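Local coordinates for SmhB (Serratia marcescens, PDB 6ZZ5), which is one of the three components of Smh, an alpha-pore-forming toxin that probably assembles into pores on target membranes, at residues C26-R30 with A61-L65; W102-G107 with L295-R300; G184-G190 with I330-Q334; L237-E241 with S348-V353. All blocks are in the same frame, centred on the assembly; numbering follows the deposited sequence.

How the contacts relate
The four contacts tie together a long helical bundle and the small sheet-containing part beside it. Contact 1 joins helix 4-30 to helix 44-92, about 11 Å from the centre of the chain; contact 2 joins helix 99-151 to helix 252-300 at one end of the bundle, the centres of contacts 1 and 2 being about 44 Å apart. Contacts 3 and 4 lie by the sheet: 184-190 leads into strand 191-196, while helix 349-359 packs on strand 216-221 and helix 230-245 on helix 156-184. Contact 1 closes first; contacts 2, 3 and 4 interleave. Contacts 2 and 4 are about 57 Å apart between centres. Chain-distant helices are thus tied into one body, consistent with a compact soluble form.

Contact 1: residues C26-R30 with A61-L65; sequences CNSVR and AEHYL
Helices 26-30 and 61-65 run roughly antiparallel, their axes 9.2 Å apart at 140°, and the backbones come nearest at Cys26 and Ala61, where the CA atoms are 4.6 Å apart. Two small residues make that approach possible: Cys26 CB lies 3.8 Å from Ala61 CB, and the same methyl also rests against Val29 and the CG of Arg30. The Cys26 sulfur, set beside its own backbone N (chi1 -73°), reaches Tyr64 CB at 3.7 Å and meets the ring obliquely, with SG 4.7 Å from its centroid. Tyr64 carries its hydroxyl onward to Gln69. One turn on from Ala61, Leu65 sets its CG 3.7 Å from Cys26 CB, while its CD1 methyl touches both Asn27 OD1 and Arg30 CD. At the outer margin Glu62 bends at chi2 (76°) to bring its carboxylate over one face of the Arg30 guanidinium. As modelled, the salt bridge of Arg30 NE with Glu62 OE1 rests on charge alone, for the oxygen stands well out of the guanidinium plane, though its exact place is doubtful. The chemistry is thus divided: small and apolar groups let the helices close up inside, and opposite charges probably attract at the border without a directed N-H bond.

Contact 2: residues W102-G107 with L295-R300; sequences WLSALG and LNANLR. With SO4 (sulfate ion), chain C.
Leu299 pushes its CD2 methyl between Trp102 and Leu103, lying 3.7 Å from Trp102 CB and equally far from Leu103 CD2. Its CG stands opposite the backbone N, which carries the branched end across to the other helix. In return, Leu103 lays CD2 into the hollow formed by Asn296, Leu299 and the start of Arg300, 3.7 Å from Asn296 OD1. One turn on, Leu106 is the second bump: its CB meets Asn296 CB at 3.8 Å, while CD1 fits over the backbone between Leu295 and Asn296 and comes 4.1 Å from Leu299 CD2. The Asn296 amide lies beside the Gly107 backbone, ND2 3.4 Å from Gly107 N, two donors that are not bonded. Leucine suits these places because its reach and branching let one methyl enter a hollow while the rest covers the rim. On the outer side the Arg300 guanidinium turns its edge to a sulfate, probably from the crystallisation liquor, in two hydrogen bonds: NH2 to O2 at 3.0 Å, nearly straight (172°), and NH1 to O1 at 2.7 Å, more bent. Lys301 also binds this ion. With axes 9.3 Å apart at 159°, the interlocked leucines are typical of antiparallel packing in a long helical bundle.

Contact 3: residues G184-G190 with I330-Q334; sequences GLLVIGG and IIKQQ
Ile330 spreads its two branches over the chain at 185-188: CG2 lies 3.6 Å from Leu185 O and against the CA of Leu186, while CD1 reaches Ile188 CG1 at 3.8 Å. The motif beneath it is a pair of tight turns, a type I beta turn from Gly184 to Val187 followed by a type II turn from Val187 to Gly190, which together take the chain from helix 156-184 into strand 191-196. Helix 330-334 packs against the side of this connection. Ile331 serves the inner part of the contact. Its CG1, placed beside the backbone N (chi1 -69°), meets Leu185 CD2 and Leu186 CD2, both at 3.9 Å, and the residue also touches Met12 and Ser16 of helix 4-30 and Val76 of helix 44-92. Branched aliphatic residues suit this place because they can cover a bent backbone and adjoining leucines together. Glycine suits the second turn: Gly189 has the positive phi favoured at the third position of a type II turn. Gln334 is the polar member. Bent at chi2 (-90°), it brings its amide close to the turn backbone, with CG 3.2 Å from Leu185 O and NE2 2.9 Å from Val187 O. Glutamine suits the place because a flexible side chain can bend in this way and set a polar amide by the turn. Farther out, a water bridges the two segments, accepting from Gly189 N at 3.0 Å and donating to Gln333 OE1 at 3.0 Å.

Contact 4: residues L237-E241 with S348-V353; sequences LSARE and SIADFV
Glu241 OE1 is gripped from two directions: Ser348 OG donates at 2.7 Å to the syn lone pair of Glu241 OE1, on the side of the other carboxylate oxygen, and a water donates to it at 2.7 Å. That same water accepts from Ala350 N at 3.1 Å, so the carboxylate is linked, directly and through solvent, to the first turn of helix 349-353. Ser348 is the N-cap of this helix. Its OG, held between the backbone N and the carbonyl carbon (chi1 67°), also accepts from Asp351 N at 3.0 Å, with an angle of 160° at the hydrogen. Serine suits the position because one hydroxyl can cap an N-H and still donate to the glutamate. The negative charge, near the positive end of the helix dipole, would probably be favoured there, and Glu241 OE2 has its own salt bridge to Arg245. Beside the polar group the contact becomes apolar. Ala350, small enough for close approach, sets its CB 3.9 Å from Leu237 CB and 3.5 Å from Glu241 OE1. Leu237 CD1 presses on Val353 CG2 at 3.5 Å, tighter than usual van der Waals contact, the two side chains crossing at about a right angle. Arg240 turns its guanidinium edge to Ile349 CG2, while its NH1 bonds to Gly214 O. The arrangement is a serine N-cap held by a glutamate of a neighbouring helix, in a roughly antiparallel pair (145°): one helix lies on the sheet, Ile349 and Val353 touching Ala217, the other on helix 156-184 through Leu237 and Ile173.

Contact 1: residues C26-R30 with A61-L65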
loop_
_atom_site.group_PDB
_atom_site.type_symbol
_atom_site.label_atom_id
_atom_site.label_comp_id
_atom_site.label_asym_id
_atom_site.label_seq_id
_atom_site.Cartn_x
_atom_site.Cartn_y
_atom_site.Cartn_z
ATOM N N CYS A 26 6.929 2.725 3.705
ATOM C CA CYS A 26 7.662 2.057 4.817
ATOM C C CYS A 26 9.178 2.173 4.583
ATOM O O CYS A 26 9.922 2.381 5.561
ATOM C CB CYS A 26 7.247 0.588 4.980
ATOM S SG CYS A 26 5.598 0.446 5.699
ATOM N N ASN A 27 9.641 1.962 3.357
ATOM C CA ASN A 27 11.094 2.087 3.033
ATOM C C ASN A 27 11.565 3.521 3.343
ATOM O O ASN A 27 12.730 3.714 3.841
ATOM C CB ASN A 27 11.381 1.699 1.569
ATOM C CG ASN A 27 11.220 0.228 1.309
ATOM O OD1 ASN A 27 11.447 -0.549 2.201
ATOM N ND2 ASN A 27 10.932 -0.132 0.074
ATOM N N SER A 28 10.713 4.503 3.111
ATOM C CA SER A 28 11.071 5.928 3.335
ATOM C C SER A 28 11.218 6.182 4.833
ATOM O O SER A 28 12.152 6.931 5.238
ATOM C CB SER A 28 10.122 6.911 2.712
ATOM O OG SER A 28 8.910 7.098 3.462
ATOM N N VAL A 29 10.405 5.500 5.634
ATOM C CA VAL A 29 10.462 5.632 7.109
ATOM C C VAL A 29 11.761 5.029 7.568
ATOM O O VAL A 29 12.397 5.601 8.419
ATOM C CB VAL A 29 9.235 4.978 7.789
ATOM C CG1 VAL A 29 9.353 4.933 9.314
ATOM C CG2 VAL A 29 7.963 5.653 7.361
ATOM N N ARG A 30 12.104 3.877 7.019
ATOM C CA ARG A 30 13.335 3.179 7.422
ATOM C C ARG A 30 14.571 3.866 6.893
ATOM O O ARG A 30 15.676 3.494 7.369
ATOM C CB ARG A 30 13.294 1.711 7.022
ATOM C CG ARG A 30 12.211 1.026 7.855
ATOM C CD ARG A 30 12.148 -0.443 7.748
ATOM N NE ARG A 30 13.390 -1.171 7.890
ATOM C CZ ARG A 30 13.903 -1.580 9.043
ATOM N NH1 ARG A 30 13.367 -1.230 10.204
ATOM N NH2 ARG A 30 14.962 -2.347 9.023
ATOM N N ALA A 61 7.077 0.120 10.360
ATOM C CA ALA A 61 7.438 -0.011 8.935
ATOM C C ALA A 61 8.032 -1.405 8.694
ATOM O O ALA A 61 7.618 -2.048 7.694
ATOM C CB ALA A 61 8.437 1.048 8.551
ATOM N N GLU A 62 8.967 -1.829 9.551
ATOM C CA GLU A 62 9.614 -3.171 9.453
ATOM C C GLU A 62 8.536 -4.246 9.626
ATOM O O GLU A 62 8.571 -5.285 8.924
ATOM C CB GLU A 62 10.695 -3.328 10.522
ATOM C CG GLU A 62 11.403 -4.670 10.503
ATOM C CD GLU A 62 12.406 -4.813 9.374
ATOM O OE1 GLU A 62 12.370 -3.963 8.434
ATOM O OE2 GLU A 62 13.218 -5.797 9.411
ATOM N N HIS A 63 7.617 -4.052 10.555
ATOM C CA HIS A 63 6.537 -5.053 10.791
ATOM C C HIS A 63 5.693 -5.190 9.502
ATOM O O HIS A 63 5.409 -6.310 9.050
ATOM C CB HIS A 63 5.738 -4.661 12.016
ATOM C CG HIS A 63 4.579 -5.565 12.261
ATOM N ND1 HIS A 63 4.725 -6.968 12.318
ATOM C CD2 HIS A 63 3.272 -5.287 12.444
ATOM C CE1 HIS A 63 3.542 -7.495 12.559
ATOM N NE2 HIS A 63 2.639 -6.473 12.627
ATOM N N TYR A 64 5.324 -4.074 8.890
ATOM C CA TYR A 64 4.606 -4.114 7.601
ATOM C C TYR A 64 5.439 -4.919 6.600
ATOM O O TYR A 64 4.930 -5.897 5.968
ATOM C CB TYR A 64 4.262 -2.729 7.035
ATOM C CG TYR A 64 3.560 -2.968 5.733
ATOM C CD1 TYR A 64 2.214 -3.292 5.706
ATOM C CD2 TYR A 64 4.257 -2.962 4.546
ATOM C CE1 TYR A 64 1.598 -3.636 4.513
ATOM C CE2 TYR A 64 3.641 -3.236 3.346
ATOM C CZ TYR A 64 2.316 -3.630 3.344
ATOM O OH TYR A 64 1.682 -3.983 2.177
ATOM N N LEU A 65 6.702 -4.514 6.419
ATOM C CA LEU A 65 7.537 -5.018 5.302
ATOM C C LEU A 65 7.765 -6.520 5.501
ATOM O O LEU A 65 7.699 -7.250 4.504
ATOM C CB LEU A 65 8.867 -4.274 5.235
ATOM C CG LEU A 65 8.788 -2.821 4.744
ATOM C CD1 LEU A 65 10.149 -2.117 4.890
ATOM C CD2 LEU A 65 8.384 -2.771 3.274
#

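Contact 2: residues W102-G107 with L295-R300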
loop_
_atom_site.group_PDB
_atom_site.type_symbol
_atom_site.label_atom_id
_atom_site.label_comp_id
_atom_site.label_asym_id
_atom_site.label_seq_id
_atom_site.Cartn_x
_atom_site.Cartn_y
_atom_site.Cartn_z
ATOM N N TRP A 102 -19.649 -34.371 -7.870
ATOM C CA TRP A 102 -19.917 -32.910 -7.814
ATOM C C TRP A 102 -20.100 -32.458 -6.361
ATOM O O TRP A 102 -19.551 -31.389 -6.012
ATOM C CB TRP A 102 -21.122 -32.529 -8.659
ATOM C CG TRP A 102 -20.803 -32.318 -10.086
ATOM C CD1 TRP A 102 -21.179 -33.109 -11.132
ATOM C CD2 TRP A 102 -20.138 -31.181 -10.641
ATOM N NE1 TRP A 102 -20.735 -32.559 -12.290
ATOM C CE2 TRP A 102 -20.112 -31.382 -12.029
ATOM C CE3 TRP A 102 -19.560 -30.040 -10.109
ATOM C CZ2 TRP A 102 -19.524 -30.485 -12.897
ATOM C CZ3 TRP A 102 -18.992 -29.125 -10.973
ATOM C CH2 TRP A 102 -19.001 -29.345 -12.352
ATOM N N LEU A 103 -20.801 -33.233 -5.529
ATOM C CA LEU A 103 -20.963 -32.899 -4.097
ATOM C C LEU A 103 -19.568 -32.896 -3.440
ATOM O O LEU A 103 -19.297 -31.997 -2.643
ATOM C CB LEU A 103 -21.872 -33.914 -3.384
ATOM C CG LEU A 103 -23.357 -33.809 -3.740
ATOM C CD1 LEU A 103 -24.091 -35.073 -3.284
ATOM C CD2 LEU A 103 -23.991 -32.540 -3.131
ATOM N N SER A 104 -18.723 -33.899 -3.699
ATOM C CA SER A 104 -17.380 -33.915 -3.058
ATOM C C SER A 104 -16.585 -32.696 -3.546
ATOM O O SER A 104 -15.953 -32.015 -2.714
ATOM C CB SER A 104 -16.654 -35.206 -3.331
ATOM O OG SER A 104 -17.394 -36.286 -2.807
ATOM N N ALA A 105 -16.607 -32.437 -4.847
ATOM C CA ALA A 105 -15.879 -31.308 -5.471
ATOM C C ALA A 105 -16.310 -30.014 -4.784
ATOM O O ALA A 105 -15.397 -29.219 -4.370
ATOM C CB ALA A 105 -16.086 -31.246 -6.966
ATOM N N LEU A 106 -17.613 -29.738 -4.713
ATOM C CA LEU A 106 -18.056 -28.463 -4.091
ATOM C C LEU A 106 -17.607 -28.402 -2.622
ATOM O O LEU A 106 -17.185 -27.311 -2.195
ATOM C CB LEU A 106 -19.557 -28.296 -4.229
ATOM C CG LEU A 106 -19.991 -28.145 -5.679
ATOM C CD1 LEU A 106 -21.482 -28.331 -5.796
ATOM C CD2 LEU A 106 -19.557 -26.806 -6.249
ATOM N N GLY A 107 -17.725 -29.494 -1.860
ATOM C CA GLY A 107 -17.270 -29.570 -0.461
ATOM C C GLY A 107 -15.778 -29.253 -0.343
ATOM O O GLY A 107 -15.383 -28.384 0.482
ATOM N N LEU A 295 -24.090 -23.561 -3.609
ATOM C CA LEU A 295 -24.137 -24.585 -4.672
ATOM C C LEU A 295 -24.184 -25.974 -4.039
ATOM O O LEU A 295 -25.006 -26.827 -4.479
ATOM C CB LEU A 295 -22.941 -24.424 -5.609
ATOM C CG LEU A 295 -22.928 -23.129 -6.438
ATOM C CD1 LEU A 295 -21.589 -22.968 -7.121
ATOM C CD2 LEU A 295 -24.044 -23.075 -7.479
ATOM N N ASN A 296 -23.303 -26.228 -3.073
ATOM C CA ASN A 296 -23.156 -27.540 -2.382
ATOM C C ASN A 296 -24.479 -27.925 -1.707
ATOM O O ASN A 296 -24.975 -29.001 -1.953
ATOM C CB ASN A 296 -21.994 -27.489 -1.371
ATOM C CG ASN A 296 -21.613 -28.887 -0.922
ATOM O OD1 ASN A 296 -22.166 -29.864 -1.398
ATOM N ND2 ASN A 296 -20.573 -29.003 -0.136
ATOM N N ALA A 297 -25.060 -27.025 -0.912
ATOM C CA ALA A 297 -26.361 -27.212 -0.230
ATOM C C ALA A 297 -27.476 -27.426 -1.266
ATOM O O ALA A 297 -28.298 -28.373 -1.108
ATOM C CB ALA A 297 -26.652 -26.026 0.716
ATOM N N ASN A 298 -27.463 -26.658 -2.344
ATOM C CA ASN A 298 -28.544 -26.669 -3.357
ATOM C C ASN A 298 -28.501 -27.978 -4.153
ATOM O O ASN A 298 -29.551 -28.556 -4.497
ATOM C CB ASN A 298 -28.495 -25.404 -4.217
ATOM C CG ASN A 298 -29.179 -24.237 -3.524
ATOM O OD1 ASN A 298 -29.879 -24.441 -2.553
ATOM N ND2 ASN A 298 -28.927 -23.017 -3.961
ATOM N N LEU A 299 -27.318 -28.485 -4.417
ATOM C CA LEU A 299 -27.199 -29.771 -5.120
ATOM C C LEU A 299 -27.671 -30.900 -4.196
ATOM O O LEU A 299 -28.472 -31.750 -4.638
ATOM C CB LEU A 299 -25.757 -29.962 -5.560
ATOM C CG LEU A 299 -25.521 -31.256 -6.333
ATOM C CD1 LEU A 299 -26.335 -31.316 -7.615
ATOM C CD2 LEU A 299 -24.045 -31.403 -6.630
ATOM N N ARG A 300 -27.242 -30.868 -2.939
ATOM C CA ARG A 300 -27.584 -31.917 -1.956
ATOM C C ARG A 300 -29.112 -31.985 -1.831
ATOM O O ARG A 300 -29.656 -33.059 -1.724
ATOM C CB ARG A 300 -26.947 -31.594 -0.606
ATOM C CG ARG A 300 -27.483 -32.454 0.516
ATOM C CD ARG A 300 -27.026 -32.168 1.936
ATOM N NE ARG A 300 -26.744 -30.792 2.316
ATOM C CZ ARG A 300 -27.584 -29.905 2.859
ATOM N NH1 ARG A 300 -28.851 -30.209 3.068
ATOM N NH2 ARG A 300 -27.126 -28.696 3.182
HETATM S S SO4 C . -30.006 -27.239 5.115
HETATM O O1 SO4 C . -30.255 -28.633 4.820
HETATM O O2 SO4 C . -29.102 -26.662 4.141
HETATM O O3 SO4 C . -29.402 -27.138 6.422
HETATM O O4 SO4 C . -31.263 -26.518 5.077
#

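Contact 3: residues G184-G190 with I330-Q334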
loop_
_atom_site.group_PDB
_atom_site.type_symbol
_atom_site.label_atom_id
_atom_site.label_comp_id
_atom_site.label_asym_id
_atom_site.label_seq_id
_atom_site.Cartn_x
_atom_site.Cartn_y
_atom_site.Cartn_z
ATOM N N GLY A 184 -0.147 1.326 -13.608
ATOM C CA GLY A 184 0.984 0.478 -14.042
ATOM C C GLY A 184 0.899 -0.985 -13.616
ATOM O O GLY A 184 1.669 -1.808 -14.190
ATOM N N LEU A 185 -0.002 -1.355 -12.710
ATOM C CA LEU A 185 0.034 -2.692 -12.072
ATOM C C LEU A 185 -0.013 -3.844 -13.077
ATOM O O LEU A 185 0.686 -4.871 -12.861
ATOM C CB LEU A 185 -1.128 -2.812 -11.088
ATOM C CG LEU A 185 -1.157 -4.117 -10.298
ATOM C CD1 LEU A 185 -0.030 -4.219 -9.293
ATOM C CD2 LEU A 185 -2.510 -4.286 -9.631
ATOM N N LEU A 186 -0.844 -3.711 -14.102
ATOM C CA LEU A 186 -1.179 -4.798 -15.036
ATOM C C LEU A 186 -0.477 -4.590 -16.378
ATOM O O LEU A 186 -0.809 -5.339 -17.319
ATOM C CB LEU A 186 -2.705 -4.841 -15.201
ATOM C CG LEU A 186 -3.458 -5.267 -13.928
ATOM C CD1 LEU A 186 -4.954 -5.491 -14.210
ATOM C CD2 LEU A 186 -2.832 -6.523 -13.320
ATOM N N VAL A 187 0.538 -3.708 -16.468
ATOM C CA VAL A 187 1.309 -3.524 -17.730
ATOM C C VAL A 187 2.237 -4.726 -17.919
ATOM O O VAL A 187 3.088 -4.974 -17.090
ATOM C CB VAL A 187 2.075 -2.180 -17.772
ATOM C CG1 VAL A 187 3.002 -2.099 -18.959
ATOM C CG2 VAL A 187 1.128 -0.996 -17.759
ATOM N N ILE A 188 2.030 -5.492 -18.978
ATOM C CA ILE A 188 2.842 -6.699 -19.277
ATOM C C ILE A 188 4.277 -6.265 -19.604
ATOM O O ILE A 188 4.449 -5.389 -20.458
ATOM C CB ILE A 188 2.183 -7.527 -20.414
ATOM C CG1 ILE A 188 0.831 -8.062 -19.927
ATOM C CG2 ILE A 188 3.133 -8.636 -20.845
ATOM C CD1 ILE A 188 0.074 -8.886 -20.930
ATOM N N GLY A 189 5.271 -6.807 -18.895
ATOM C CA GLY A 189 6.675 -6.434 -19.122
ATOM C C GLY A 189 7.059 -5.121 -18.455
ATOM O O GLY A 189 8.219 -4.751 -18.575
ATOM N N GLY A 190 6.114 -4.419 -17.818
ATOM C CA GLY A 190 6.358 -3.133 -17.184
ATOM C C GLY A 190 6.916 -3.327 -15.782
ATOM O O GLY A 190 7.048 -4.455 -15.285
ATOM N N ILE A 330 0.875 -11.423 -13.569
ATOM C CA ILE A 330 1.452 -10.060 -13.825
ATOM C C ILE A 330 1.726 -9.412 -12.470
ATOM O O ILE A 330 2.831 -8.884 -12.280
ATOM C CB ILE A 330 0.555 -9.211 -14.715
ATOM C CG1 ILE A 330 0.288 -9.899 -16.061
ATOM C CG2 ILE A 330 1.186 -7.828 -14.921
ATOM C CD1 ILE A 330 -0.879 -9.296 -16.816
ATOM N N ILE A 331 0.788 -9.522 -11.558
ATOM C CA ILE A 331 0.922 -8.906 -10.218
ATOM C C ILE A 331 2.115 -9.515 -9.509
ATOM O O ILE A 331 2.970 -8.745 -8.985
ATOM C CB ILE A 331 -0.382 -8.975 -9.414
ATOM C CG1 ILE A 331 -1.401 -8.050 -10.060
ATOM C CG2 ILE A 331 -0.160 -8.624 -7.968
ATOM C CD1 ILE A 331 -2.766 -8.216 -9.514
ATOM N N LYS A 332 2.239 -10.840 -9.501
ATOM C CA LYS A 332 3.411 -11.425 -8.800
ATOM C C LYS A 332 4.725 -10.880 -9.386
ATOM O O LYS A 332 5.663 -10.572 -8.596
ATOM C CB LYS A 332 3.283 -12.940 -8.795
ATOM C CG LYS A 332 2.232 -13.418 -7.789
ATOM C CD LYS A 332 1.829 -14.876 -8.004
ATOM C CE LYS A 332 3.002 -15.791 -7.824
ATOM N NZ LYS A 332 2.871 -16.517 -6.561
ATOM N N GLN A 333 4.830 -10.810 -10.704
ATOM C CA GLN A 333 6.043 -10.313 -11.402
ATOM C C GLN A 333 6.287 -8.846 -11.027
ATOM O O GLN A 333 7.420 -8.456 -10.725
ATOM C CB GLN A 333 5.893 -10.424 -12.925
ATOM C CG GLN A 333 6.009 -11.836 -13.486
ATOM C CD GLN A 333 5.907 -11.780 -14.996
ATOM O OE1 GLN A 333 4.964 -11.218 -15.551
ATOM N NE2 GLN A 333 6.923 -12.277 -15.667
ATOM N N GLN A 334 5.257 -8.025 -11.071
ATOM C CA GLN A 334 5.395 -6.582 -10.705
ATOM C C GLN A 334 5.850 -6.415 -9.259
ATOM O O GLN A 334 6.668 -5.567 -9.009
ATOM C CB GLN A 334 4.079 -5.840 -10.850
ATOM C CG GLN A 334 3.700 -5.711 -12.291
ATOM C CD GLN A 334 4.199 -4.494 -13.024
ATOM O OE1 GLN A 334 4.993 -3.678 -12.529
ATOM N NE2 GLN A 334 3.742 -4.433 -14.270
HETATM O O HOH W 1 4.715 -8.356 -16.390
#

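Contact 4: residues L237-E241 with S348-V353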
loop_
_atom_site.group_PDB
_atom_site.type_symbol
_atom_site.label_atom_id
_atom_site.label_comp_id
_atom_site.label_asym_id
_atom_site.label_seq_id
_atom_site.Cartn_x
_atom_site.Cartn_y
_atom_site.Cartn_z
ATOM N N LEU A 237 4.509 16.914 -5.752
ATOM C CA LEU A 237 5.800 16.908 -4.979
ATOM C C LEU A 237 6.371 18.331 -4.916
ATOM O O LEU A 237 6.842 18.732 -3.875
ATOM C CB LEU A 237 6.809 15.976 -5.651
ATOM C CG LEU A 237 6.440 14.523 -5.775
ATOM C CD1 LEU A 237 7.610 13.753 -6.388
ATOM C CD2 LEU A 237 6.044 13.918 -4.434
ATOM N N SER A 238 6.377 19.074 -6.004
ATOM C CA SER A 238 6.849 20.484 -6.024
ATOM C C SER A 238 5.935 21.345 -5.133
ATOM O O SER A 238 6.430 22.263 -4.475
ATOM C CB SER A 238 6.902 21.037 -7.402
ATOM O OG SER A 238 7.955 20.411 -8.097
ATOM N N ALA A 239 4.618 21.079 -5.158
ATOM C CA ALA A 239 3.653 21.820 -4.314
ATOM C C ALA A 239 4.078 21.651 -2.847
ATOM O O ALA A 239 4.113 22.659 -2.109
ATOM C CB ALA A 239 2.238 21.357 -4.608
ATOM N N ARG A 240 4.366 20.422 -2.405
ATOM C CA ARG A 240 4.750 20.199 -0.985
ATOM C C ARG A 240 6.017 21.010 -0.672
ATOM O O ARG A 240 6.115 21.665 0.396
ATOM C CB ARG A 240 4.970 18.706 -0.702
ATOM C CG ARG A 240 5.481 18.454 0.715
ATOM C CD ARG A 240 5.483 16.983 1.132
ATOM N NE ARG A 240 6.343 16.241 0.209
ATOM C CZ ARG A 240 6.385 14.935 0.048
ATOM N NH1 ARG A 240 5.622 14.159 0.768
ATOM N NH2 ARG A 240 7.182 14.402 -0.849
ATOM N N GLU A 241 6.998 20.902 -1.536
ATOM C CA GLU A 241 8.272 21.625 -1.354
ATOM C C GLU A 241 8.012 23.136 -1.273
ATOM O O GLU A 241 8.576 23.806 -0.343
ATOM C CB GLU A 241 9.229 21.185 -2.450
ATOM C CG GLU A 241 10.527 21.905 -2.398
ATOM C CD GLU A 241 11.706 21.127 -2.973
ATOM O OE1 GLU A 241 11.797 19.880 -2.796
ATOM O OE2 GLU A 241 12.519 21.779 -3.560
ATOM N N SER A 348 16.273 16.886 -3.420
ATOM C CA SER A 348 14.994 16.534 -2.751
ATOM C C SER A 348 14.239 15.539 -3.632
ATOM O O SER A 348 14.557 15.410 -4.830
ATOM C CB SER A 348 14.172 17.795 -2.518
ATOM O OG SER A 348 13.750 18.332 -3.758
ATOM N N ILE A 349 13.218 14.880 -3.105
ATOM C CA ILE A 349 12.399 14.002 -3.983
ATOM C C ILE A 349 11.756 14.829 -5.094
ATOM O O ILE A 349 11.727 14.338 -6.227
ATOM C CB ILE A 349 11.407 13.119 -3.202
ATOM C CG1 ILE A 349 10.904 12.008 -4.121
ATOM C CG2 ILE A 349 10.284 13.938 -2.580
ATOM C CD1 ILE A 349 12.023 11.053 -4.615
ATOM N N ALA A 350 11.287 16.053 -4.835
ATOM C CA ALA A 350 10.703 16.893 -5.914
ATOM C C ALA A 350 11.744 17.272 -6.985
ATOM O O ALA A 350 11.402 17.231 -8.183
ATOM C CB ALA A 350 10.063 18.150 -5.353
ATOM N N ASP A 351 12.974 17.590 -6.606
ATOM C CA ASP A 351 14.067 17.920 -7.562
ATOM C C ASP A 351 14.366 16.681 -8.419
ATOM O O ASP A 351 14.482 16.813 -9.630
ATOM C CB ASP A 351 15.302 18.391 -6.799
ATOM C CG ASP A 351 16.409 18.938 -7.670
ATOM O OD1 ASP A 351 16.121 19.393 -8.784
ATOM O OD2 ASP A 351 17.541 18.893 -7.208
ATOM N N PHE A 352 14.455 15.500 -7.804
ATOM C CA PHE A 352 14.761 14.240 -8.524
ATOM C C PHE A 352 13.665 13.949 -9.560
ATOM O O PHE A 352 13.958 13.601 -10.698
ATOM C CB PHE A 352 14.792 13.076 -7.540
ATOM C CG PHE A 352 15.146 11.765 -8.176
ATOM C CD1 PHE A 352 16.475 11.469 -8.486
ATOM C CD2 PHE A 352 14.152 10.809 -8.400
ATOM C CE1 PHE A 352 16.787 10.246 -9.070
ATOM C CE2 PHE A 352 14.476 9.581 -8.947
ATOM C CZ PHE A 352 15.794 9.317 -9.304
ATOM N N VAL A 353 12.406 14.054 -9.146
ATOM C CA VAL A 353 11.262 13.793 -10.047
ATOM C C VAL A 353 11.207 14.881 -11.116
ATOM O O VAL A 353 10.928 14.534 -12.277
ATOM C CB VAL A 353 9.962 13.616 -9.247
ATOM C CG1 VAL A 353 8.751 13.601 -10.162
ATOM C CG2 VAL A 353 10.043 12.351 -8.405
HETATM O O HOH W 2 10.788 17.415 -2.146
#